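Putative xanthine dehydrogenase YAGS fad-binding subunit (Escherichia coli, PDB 5G5G) binds a molybdenum–pterin cytosine dinucleotide cofactor and is probably the catalytic large subunit of a periplasmic aldehyde oxidase of the xanthine dehydrogenase family. Local coordinates at residues V593-A598 with N704-A709; V602-M607 with D666-E671; S56-G61 with A132-N137. All coordinates share one frame; numbering follows the deposited sequence. Where two conformers were deposited one is given.

Interaction 1: residues V593-A598 with N704-A709; sequences VGVHSA and NAVYNA
The carbonyl O of Ala705 takes the helical hydrogen bond from Ala709 N at 2.8 Å and is also touched by Val593 of the strand, whose CG2 methyl lies 3.5 Å away. That methyl is the main point of the contact. With chi1 at -62°, CG2 stands between the backbone N and the carbonyl carbon of Val593 and reaches the helix, where it also touches Ala705 CB at 3.7 Å and, more distantly, Val706 CG2 and Ala709 CB. The second branch, CG1, rests against Ala705 CB at 3.8 Å. Two residues on, Val595 sets its CG2 against Ala709 CB at 4.1 Å and lies a little farther from Val706 CG1. Side chain to side chain the packing is apolar, and all five touching residues are buried; with alanines at two of these positions the strand and helix axes approach to 8.1 Å, their directions 53° apart. On the helix flank, Asn708 binds His433 and Asn418 while Asn704 binds Val435 and Glu362. Alternate strand residues, Val593 and Val595, meeting Ala705 and, one turn on, Ala709, with Val706 beside them, are characteristic of a helix laid across one face of a mixed beta-sheet.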
loop_
_atom_site.group_PDB
_atom_site.type_symbol
_atom_site.label_atom_id
_atom_site.label_comp_id
_atom_site.label_asym_id
_atom_site.label_seq_id
_atom_site.Cartn_x
_atom_site.Cartn_y
_atom_site.Cartn_z
ATOM N N VAL C 593 4.885 -16.233 14.929
ATOM C CA VAL C 593 5.648 -14.998 14.857
ATOM C C VAL C 593 6.949 -15.117 15.599
ATOM O O VAL C 593 7.095 -15.983 16.498
ATOM C CB VAL C 593 4.950 -13.789 15.492
ATOM C CG1 VAL C 593 3.693 -13.538 14.752
ATOM C CG2 VAL C 593 4.682 -14.024 16.987
ATOM N N GLY C 594 7.887 -14.227 15.263
ATOM C CA GLY C 594 9.088 -14.092 16.052
ATOM C C GLY C 594 9.078 -12.666 16.610
ATOM O O GLY C 594 8.683 -11.730 15.903
ATOM N N VAL C 595 9.504 -12.519 17.858
ATOM C CA VAL C 595 9.641 -11.190 18.462
ATOM C C VAL C 595 11.090 -11.100 18.926
ATOM O O VAL C 595 11.576 -11.952 19.688
ATOM C CB VAL C 595 8.667 -10.941 19.622
ATOM C CG1 VAL C 595 8.923 -9.560 20.265
ATOM C CG2 VAL C 595 7.202 -11.060 19.151
ATOM N N HIS C 596 11.785 -10.087 18.448
ATOM C CA HIS C 596 13.189 -9.977 18.823
ATOM C C HIS C 596 13.324 -9.690 20.318
ATOM O O HIS C 596 12.748 -8.719 20.856
ATOM C CB HIS C 596 13.927 -8.938 17.962
ATOM C CG HIS C 596 15.408 -9.114 17.990
ATOM N ND1 HIS C 596 16.170 -8.724 19.054
ATOM C CD2 HIS C 596 16.262 -9.654 17.092
ATOM C CE1 HIS C 596 17.435 -9.031 18.837
ATOM N NE2 HIS C 596 17.520 -9.587 17.639
ATOM N N SER C 597 14.059 -10.540 21.018
ATOM C CA SER C 597 14.100 -10.458 22.483
ATOM C C SER C 597 14.756 -9.183 22.967
ATOM O O SER C 597 14.514 -8.771 24.108
ATOM C CB SER C 597 14.758 -11.663 23.128
ATOM O OG SER C 597 16.136 -11.721 22.798
ATOM N N ALA C 598 15.640 -8.615 22.152
ATOM C CA ALA C 598 16.229 -7.319 22.462
ATOM C C ALA C 598 15.420 -6.118 22.027
ATOM O O ALA C 598 15.128 -5.290 22.884
ATOM C CB ALA C 598 17.668 -7.187 21.945
ATOM N N ASN C 704 -2.391 -12.521 19.010
ATOM C CA ASN C 704 -2.425 -13.643 19.905
ATOM C C ASN C 704 -1.071 -14.412 19.873
ATOM O O ASN C 704 -0.620 -14.920 20.885
ATOM C CB ASN C 704 -3.576 -14.527 19.543
ATOM C CG ASN C 704 -4.957 -13.896 19.881
ATOM O OD1 ASN C 704 -5.069 -12.991 20.689
ATOM N ND2 ASN C 704 -5.981 -14.425 19.294
ATOM N N ALA C 705 -0.456 -14.497 18.695
ATOM C CA ALA C 705 0.880 -15.104 18.540
ATOM C C ALA C 705 1.943 -14.286 19.231
ATOM O O ALA C 705 2.844 -14.836 19.838
ATOM C CB ALA C 705 1.230 -15.309 17.044
ATOM N N VAL C 706 1.876 -12.952 19.113
ATOM C CA VAL C 706 2.777 -12.081 19.882
ATOM C C VAL C 706 2.630 -12.269 21.394
ATOM O O VAL C 706 3.636 -12.341 22.116
ATOM C CB VAL C 706 2.598 -10.594 19.501
ATOM C CG1 VAL C 706 3.346 -9.686 20.462
ATOM C CG2 VAL C 706 3.024 -10.330 18.031
ATOM N N TYR C 707 1.377 -12.382 21.858
ATOM C CA TYR C 707 1.157 -12.702 23.260
ATOM C C TYR C 707 1.812 -14.041 23.628
ATOM O O TYR C 707 2.501 -14.159 24.662
ATOM C CB TYR C 707 -0.317 -12.741 23.628
ATOM C CG TYR C 707 -0.511 -13.207 25.058
ATOM C CD1 TYR C 707 -0.123 -12.401 26.124
ATOM C CD2 TYR C 707 -1.054 -14.454 25.353
ATOM C CE1 TYR C 707 -0.257 -12.817 27.447
ATOM C CE2 TYR C 707 -1.186 -14.856 26.675
ATOM C CZ TYR C 707 -0.786 -14.040 27.703
ATOM O OH TYR C 707 -0.920 -14.430 28.993
ATOM N N ASN C 708 1.552 -15.065 22.822
ATOM C CA ASN C 708 2.138 -16.364 23.104
ATOM C C ASN C 708 3.686 -16.271 23.087
ATOM O O ASN C 708 4.384 -16.923 23.874
ATOM C CB ASN C 708 1.641 -17.397 22.106
ATOM C CG ASN C 708 2.206 -18.784 22.369
ATOM O OD1 ASN C 708 3.067 -19.267 21.635
ATOM N ND2 ASN C 708 1.768 -19.409 23.460
ATOM N N ALA C 709 4.245 -15.438 22.217
ATOM C CA ALA C 709 5.726 -15.303 22.207
ATOM C C ALA C 709 6.334 -14.606 23.386
ATOM O O ALA C 709 7.462 -14.947 23.779
ATOM C CB ALA C 709 6.177 -14.605 20.948
#

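Interaction 2: residues V602-M607 with D666-E671; sequences VRVRRM and DIPKQE
Met607 and Gln670 run side by side and point the same way, as expected where two parallel strands pair; strands 602-612 and 669-674, linked through helix 619-638, form a beta-alpha-beta crossover. Met607 SD lies 3.9 Å from Gln670 NE2, whose hydrogen-bond partner is Thr631 on that helix. On the other face Arg606 and Lys669 also run alongside one another, their aliphatic parts touching at Arg606 CD and Lys669 CE, 3.4 Å apart. Both chains are bent, and their charged ends part: Arg606 binds the Phe412 carbonyl and Glu592, while Lys669 NZ makes a long salt bridge to Glu671. Pro668 packs against Val604. Its CG, 3.7 Å from Val604 CG1, lies obliquely across that side chain, and Pro668 CB sits 3.3 Å from Val604 O. Val604 has CG1 anti to its own N (chi1 -173°), which turns this branch to the proline ring. Arg605 and Arg606 both face Glu592 in a classic beta bulge. Beyond it the backbones join directly, Met607 N donating to Lys669 O and Glu671 N to Met607 O, whereas at the bulge a water bridges them, donating a hydrogen bond to Arg605 O at 2.9 Å and accepting one from Lys669 N at 2.8 Å.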
loop_
_atom_site.group_PDB
_atom_site.type_symbol
_atom_site.label_atom_id
_atom_site.label_comp_id
_atom_site.label_asym_id
_atom_site.label_seq_id
_atom_site.Cartn_x
_atom_site.Cartn_y
_atom_site.Cartn_z
ATOM N N VAL C 602 8.820 -7.247 15.446
ATOM C CA VAL C 602 7.928 -8.367 15.193
ATOM C C VAL C 602 8.032 -8.798 13.736
ATOM O O VAL C 602 7.886 -7.977 12.817
ATOM C CB VAL C 602 6.469 -8.046 15.538
ATOM C CG1 VAL C 602 5.646 -9.305 15.466
ATOM C CG2 VAL C 602 6.350 -7.428 16.909
ATOM N N ARG C 603 8.224 -10.096 13.528
ATOM C CA ARG C 603 8.415 -10.626 12.167
ATOM C C ARG C 603 7.581 -11.917 12.088
ATOM O O ARG C 603 7.682 -12.818 12.955
ATOM C CB ARG C 603 9.904 -10.908 11.873
ATOM C CG ARG C 603 10.791 -9.666 11.926
ATOM C CD ARG C 603 10.633 -8.736 10.746
ATOM N NE ARG C 603 11.516 -7.593 10.924
ATOM C CZ ARG C 603 11.167 -6.371 11.350
ATOM N NH1 ARG C 603 9.913 -6.041 11.628
ATOM N NH2 ARG C 603 12.097 -5.428 11.453
ATOM N N VAL C 604 6.739 -11.986 11.086
ATOM C CA VAL C 604 5.912 -13.158 10.921
ATOM C C VAL C 604 6.694 -14.276 10.269
ATOM O O VAL C 604 7.339 -14.072 9.246
ATOM C CB VAL C 604 4.656 -12.846 10.121
ATOM C CG1 VAL C 604 3.685 -14.047 10.084
ATOM C CG2 VAL C 604 3.961 -11.635 10.738
ATOM N N ARG C 605 6.584 -15.477 10.828
ATOM C CA ARG C 605 7.314 -16.646 10.369
ATOM C C ARG C 605 6.560 -17.622 9.489
ATOM O O ARG C 605 7.177 -18.205 8.597
ATOM C CB ARG C 605 7.888 -17.401 11.543
ATOM C CG ARG C 605 8.981 -16.587 12.235
ATOM C CD ARG C 605 9.206 -17.025 13.669
ATOM N NE ARG C 605 9.737 -18.392 13.769
ATOM C CZ ARG C 605 11.027 -18.722 13.898
ATOM N NH1 ARG C 605 11.963 -17.807 13.949
ATOM N NH2 ARG C 605 11.359 -19.998 14.024
ATOM N N ARG C 606 5.251 -17.780 9.717
ATOM C CA ARG C 606 4.424 -18.706 8.986
ATOM C C ARG C 606 2.977 -18.288 9.193
ATOM O O ARG C 606 2.600 -17.902 10.313
ATOM C CB ARG C 606 4.672 -20.095 9.558
ATOM C CG ARG C 606 4.057 -21.221 8.793
ATOM C CD ARG C 606 4.701 -22.533 9.277
ATOM N NE ARG C 606 4.826 -22.704 10.741
ATOM C CZ ARG C 606 4.128 -23.577 11.490
ATOM N NH1 ARG C 606 3.205 -24.354 10.969
ATOM N NH2 ARG C 606 4.352 -23.694 12.779
ATOM N N MET C 607 2.187 -18.341 8.110
ATOM C CA MET C 607 0.737 -18.117 8.197
ATOM C C MET C 607 -0.027 -19.181 7.444
ATOM O O MET C 607 0.378 -19.558 6.348
ATOM C CB MET C 607 0.376 -16.733 7.640
ATOM C CG MET C 607 1.139 -15.596 8.269
ATOM S SD MET C 607 0.695 -14.030 7.460
ATOM C CE MET C 607 -0.938 -13.776 8.090
ATOM N N ASP C 666 8.908 -8.610 4.571
ATOM C CA ASP C 666 7.989 -8.924 5.658
ATOM C C ASP C 666 7.260 -10.283 5.490
ATOM O O ASP C 666 6.676 -10.765 6.455
ATOM C CB ASP C 666 6.880 -7.854 5.730
ATOM C CG ASP C 666 7.384 -6.510 6.201
ATOM O OD1 ASP C 666 8.137 -6.489 7.218
ATOM O OD2 ASP C 666 7.042 -5.474 5.539
ATOM N N ILE C 667 7.273 -10.871 4.294
ATOM C CA ILE C 667 6.301 -11.889 3.963
ATOM C C ILE C 667 6.850 -13.260 4.246
ATOM O O ILE C 667 7.870 -13.612 3.705
ATOM C CB ILE C 667 5.868 -11.836 2.474
ATOM C CG1 ILE C 667 5.474 -10.409 2.083
ATOM C CG2 ILE C 667 4.694 -12.823 2.240
ATOM C CD1 ILE C 667 4.405 -9.802 2.965
ATOM N N PRO C 668 6.144 -14.055 5.071
ATOM C CA PRO C 668 6.518 -15.409 5.415
ATOM C C PRO C 668 5.917 -16.369 4.419
ATOM O O PRO C 668 5.248 -15.970 3.424
ATOM C CB PRO C 668 5.861 -15.610 6.757
ATOM C CG PRO C 668 4.599 -14.879 6.622
ATOM C CD PRO C 668 4.900 -13.674 5.743
ATOM N N LYS C 669 6.173 -17.647 4.708
ATOM C CA LYS C 669 5.425 -18.704 4.077
ATOM C C LYS C 669 3.945 -18.441 4.364
ATOM O O LYS C 669 3.581 -18.237 5.521
ATOM C CB LYS C 669 5.891 -20.025 4.679
ATOM C CG LYS C 669 5.154 -21.287 4.300
ATOM C CD LYS C 669 5.802 -22.431 5.109
ATOM C CE LYS C 669 4.816 -23.236 5.903
ATOM N NZ LYS C 669 4.102 -24.066 4.904
ATOM N N GLN C 670 3.129 -18.429 3.314
ATOM C CA GLN C 670 1.654 -18.255 3.435
ATOM C C GLN C 670 0.912 -19.420 2.750
ATOM O O GLN C 670 1.007 -19.594 1.524
ATOM C CB GLN C 670 1.216 -16.945 2.841
ATOM C CG GLN C 670 1.768 -15.735 3.569
ATOM C CD GLN C 670 1.444 -14.417 2.848
ATOM O OE1 GLN C 670 1.438 -14.322 1.598
ATOM N NE2 GLN C 670 1.206 -13.399 3.629
ATOM N N GLU C 671 0.188 -20.203 3.540
ATOM C CA GLU C 671 -0.571 -21.364 3.039
ATOM C C GLU C 671 -2.063 -21.128 3.188
ATOM O O GLU C 671 -2.508 -20.486 4.118
ATOM C CB GLU C 671 -0.184 -22.634 3.760
ATOM C CG GLU C 671 1.276 -23.015 3.542
ATOM C CD GLU C 671 1.572 -23.431 2.095
ATOM O OE1 GLU C 671 0.660 -24.034 1.444
ATOM O OE2 GLU C 671 2.713 -23.121 1.606
HETATM O O HOH W 1 7.642 -7.565 9.429
HETATM O O HOH W 2 7.046 -10.194 9.009
HETATM O O HOH W 3 8.465 -18.446 6.064
#

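Interaction 3: residues S56-G61 with A132-N137; sequences SAIAKG and AHYRRN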
loop_
_atom_site.group_PDB
_atom_site.type_symbol
_atom_site.label_atom_id
_atom_site.label_comp_id
_atom_site.label_asym_id
_atom_site.label_seq_id
_atom_site.Cartn_x
_atom_site.Cartn_y
_atom_site.Cartn_z
ATOM N N SER C 56 -7.580 21.617 0.371
ATOM C CA SER C 56 -7.643 22.518 1.513
ATOM C C SER C 56 -6.393 22.418 2.383
ATOM O O SER C 56 -5.936 21.314 2.759
ATOM C CB SER C 56 -8.833 22.193 2.400
ATOM O OG SER C 56 -8.810 23.090 3.510
ATOM N N ALA C 57 -5.890 23.577 2.759
ATOM C CA ALA C 57 -4.742 23.674 3.672
ATOM C C ALA C 57 -5.158 23.570 5.153
ATOM O O ALA C 57 -4.283 23.450 6.021
ATOM C CB ALA C 57 -3.955 24.951 3.424
ATOM N N ILE C 58 -6.452 23.632 5.436
ATOM C CA ILE C 58 -6.930 23.500 6.778
ATOM C C ILE C 58 -7.922 22.365 6.901
ATOM O O ILE C 58 -8.597 21.957 5.918
ATOM C CB ILE C 58 -7.585 24.779 7.320
ATOM C CG1 ILE C 58 -8.903 25.082 6.639
ATOM C CG2 ILE C 58 -6.647 25.963 7.197
ATOM C CD1 ILE C 58 -9.650 26.220 7.255
ATOM N N ALA C 59 -8.066 21.883 8.142
ATOM C CA ALA C 59 -9.038 20.826 8.415
ATOM C C ALA C 59 -10.454 21.314 8.293
ATOM O O ALA C 59 -11.324 20.585 7.792
ATOM C CB ALA C 59 -8.845 20.263 9.819
ATOM N N LYS C 60 -10.725 22.530 8.771
ATOM C CA LYS C 60 -12.116 22.918 9.013
ATOM C C LYS C 60 -12.266 24.419 9.224
ATOM O O LYS C 60 -11.481 25.038 9.984
ATOM C CB LYS C 60 -12.675 22.221 10.282
ATOM C CG LYS C 60 -14.184 22.432 10.483
ATOM C CD LYS C 60 -14.752 22.034 11.839
ATOM C CE LYS C 60 -16.266 22.030 11.704
ATOM N NZ LYS C 60 -16.985 21.488 12.873
ATOM N N GLY C 61 -13.293 24.957 8.573
ATOM C CA GLY C 61 -13.541 26.380 8.553
ATOM C C GLY C 61 -14.181 26.841 7.251
ATOM O O GLY C 61 -14.930 26.110 6.607
ATOM N N ALA C 132 -5.476 30.627 -1.707
ATOM C CA ALA C 132 -6.611 30.301 -0.828
ATOM C C ALA C 132 -6.393 30.931 0.534
ATOM O O ALA C 132 -5.321 30.768 1.102
ATOM C CB ALA C 132 -6.753 28.822 -0.663
ATOM N N HIS C 133 -7.358 31.676 1.033
ATOM C CA HIS C 133 -7.275 32.159 2.407
ATOM C C HIS C 133 -8.503 31.684 3.180
ATOM O O HIS C 133 -9.640 31.599 2.654
ATOM C CB HIS C 133 -7.077 33.681 2.501
ATOM C CG HIS C 133 -5.832 34.184 1.831
ATOM N ND1 HIS C 133 -5.812 35.347 1.095
ATOM C CD2 HIS C 133 -4.569 33.688 1.785
ATOM C CE1 HIS C 133 -4.594 35.539 0.614
ATOM N NE2 HIS C 133 -3.822 34.545 1.016
ATOM N N TYR C 134 -8.242 31.403 4.455
ATOM C CA TYR C 134 -9.152 30.706 5.356
ATOM C C TYR C 134 -9.344 31.370 6.736
ATOM O O TYR C 134 -8.458 32.084 7.233
ATOM C CB TYR C 134 -8.603 29.319 5.663
ATOM C CG TYR C 134 -8.140 28.484 4.504
ATOM C CD1 TYR C 134 -6.844 28.620 3.990
ATOM C CD2 TYR C 134 -8.964 27.496 3.975
ATOM C CE1 TYR C 134 -6.387 27.828 2.945
ATOM C CE2 TYR C 134 -8.527 26.694 2.944
ATOM C CZ TYR C 134 -7.237 26.847 2.448
ATOM O OH TYR C 134 -6.787 26.030 1.452
ATOM N N ARG C 135 -10.495 31.046 7.319
ATOM C CA ARG C 135 -10.841 31.276 8.726
ATOM C C ARG C 135 -11.067 29.881 9.335
ATOM O O ARG C 135 -12.049 29.220 9.016
ATOM C CB ARG C 135 -12.130 32.093 8.793
ATOM C CG ARG C 135 -12.609 32.460 10.196
ATOM C CD ARG C 135 -11.796 33.600 10.802
ATOM N NE ARG C 135 -12.079 33.748 12.246
ATOM C CZ ARG C 135 -12.322 34.900 12.891
ATOM N NH1 ARG C 135 -12.306 36.084 12.270
ATOM N NH2 ARG C 135 -12.567 34.875 14.198
ATOM N N ARG C 136 -10.154 29.437 10.192
ATOM C CA ARG C 136 -10.343 28.151 10.856
ATOM C C ARG C 136 -11.508 28.188 11.799
ATOM O O ARG C 136 -11.819 29.242 12.404
ATOM C CB ARG C 136 -9.134 27.793 11.687
ATOM C CG ARG C 136 -7.858 27.561 10.941
ATOM C CD ARG C 136 -6.811 27.108 11.955
ATOM N NE ARG C 136 -5.551 26.830 11.273
ATOM C CZ ARG C 136 -5.221 25.675 10.703
ATOM N NH1 ARG C 136 -6.050 24.629 10.719
ATOM N NH2 ARG C 136 -4.024 25.574 10.123
ATOM N N ASN C 137 -12.201 27.060 11.930
ATOM C CA ASN C 137 -13.211 26.884 12.966
ATOM C C ASN C 137 -12.745 25.734 13.841
ATOM O O ASN C 137 -11.868 24.966 13.440
ATOM C CB ASN C 137 -14.595 26.608 12.371
ATOM C CG ASN C 137 -15.163 27.803 11.606
ATOM O OD1 ASN C 137 -14.535 28.873 11.505
ATOM N ND2 ASN C 137 -16.344 27.616 11.039
HETATM O O HOH W 4 -3.079 22.879 8.733
HETATM O O HOH W 5 -5.491 22.129 9.798
HETATM O O HOH W 6 -8.972 24.198 10.982
#
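Ile58 and Tyr134 form the tight part of this contact within the a/b hammerhead domain, where the link between strands 49-55 and 61-67 folds over strand 131-136 of a small antiparallel sheet. Ile58 CG2 stands over one face of the tyrosine ring, 4.2 Å from its centroid, in a CH-pi contact. The other branch, set between the backbone N and the carbonyl carbon (chi1 69°), carries CD1 to 3.6 Å from Tyr134 CD2. At the far end of the ring, Tyr134 OH accepts a nearly straight bond from Ala57 N (2.9 Å, 167°), and Ala57 CB touches CE1. A phenylalanine in place of Tyr134 would probably leave the N-H of Ala57 without its acceptor. Packing is equally close at Gly61, whose CA is 3.2 Å from Arg135 O; a side chain would collide with that oxygen, and the backbone angles also call for glycine. Next to it Asn137 N donates to Lys60 O at 2.9 Å.

The outer side is looser and wet. Arg136 stretches back from the strand and lays its guanidinium over Ile58 CG2, which lies 3.7 Å from the plane of the group, so the methyl is clasped between this cation and the tyrosine ring. The guanidinium has no direct bond to the loop but reaches it through three waters, bridging to Ala57 O, Ala59 N and Lys60 O. Of these, the water bound to Ala59 N at 3.1 Å comes closest to the guanidinium, 2.7 Å from Arg136 NH1.

How the interactions relate
From the N terminus, interaction 3 comes first: residues 56-61 and 132-137 close a loop of 70 residues within the hammerhead domain. Its centre lies about 45 Å from that of interaction 1 and about 44 Å from that of interaction 2, and it touches neither. Much later strand 584-596 opens interaction 1, and the next strand, 602-612, opens interaction 2. Strand 669-674 closes interaction 2 before helix 698-710 closes interaction 1, so the loop of interaction 2 sits wholly within that of interaction 1. The two meet in one sheet, where Gly594 N and Arg603 O are probably hydrogen-bonded, and Val706 packs on Val602. Together they tie an edge strand and a covering helix to the same sheet.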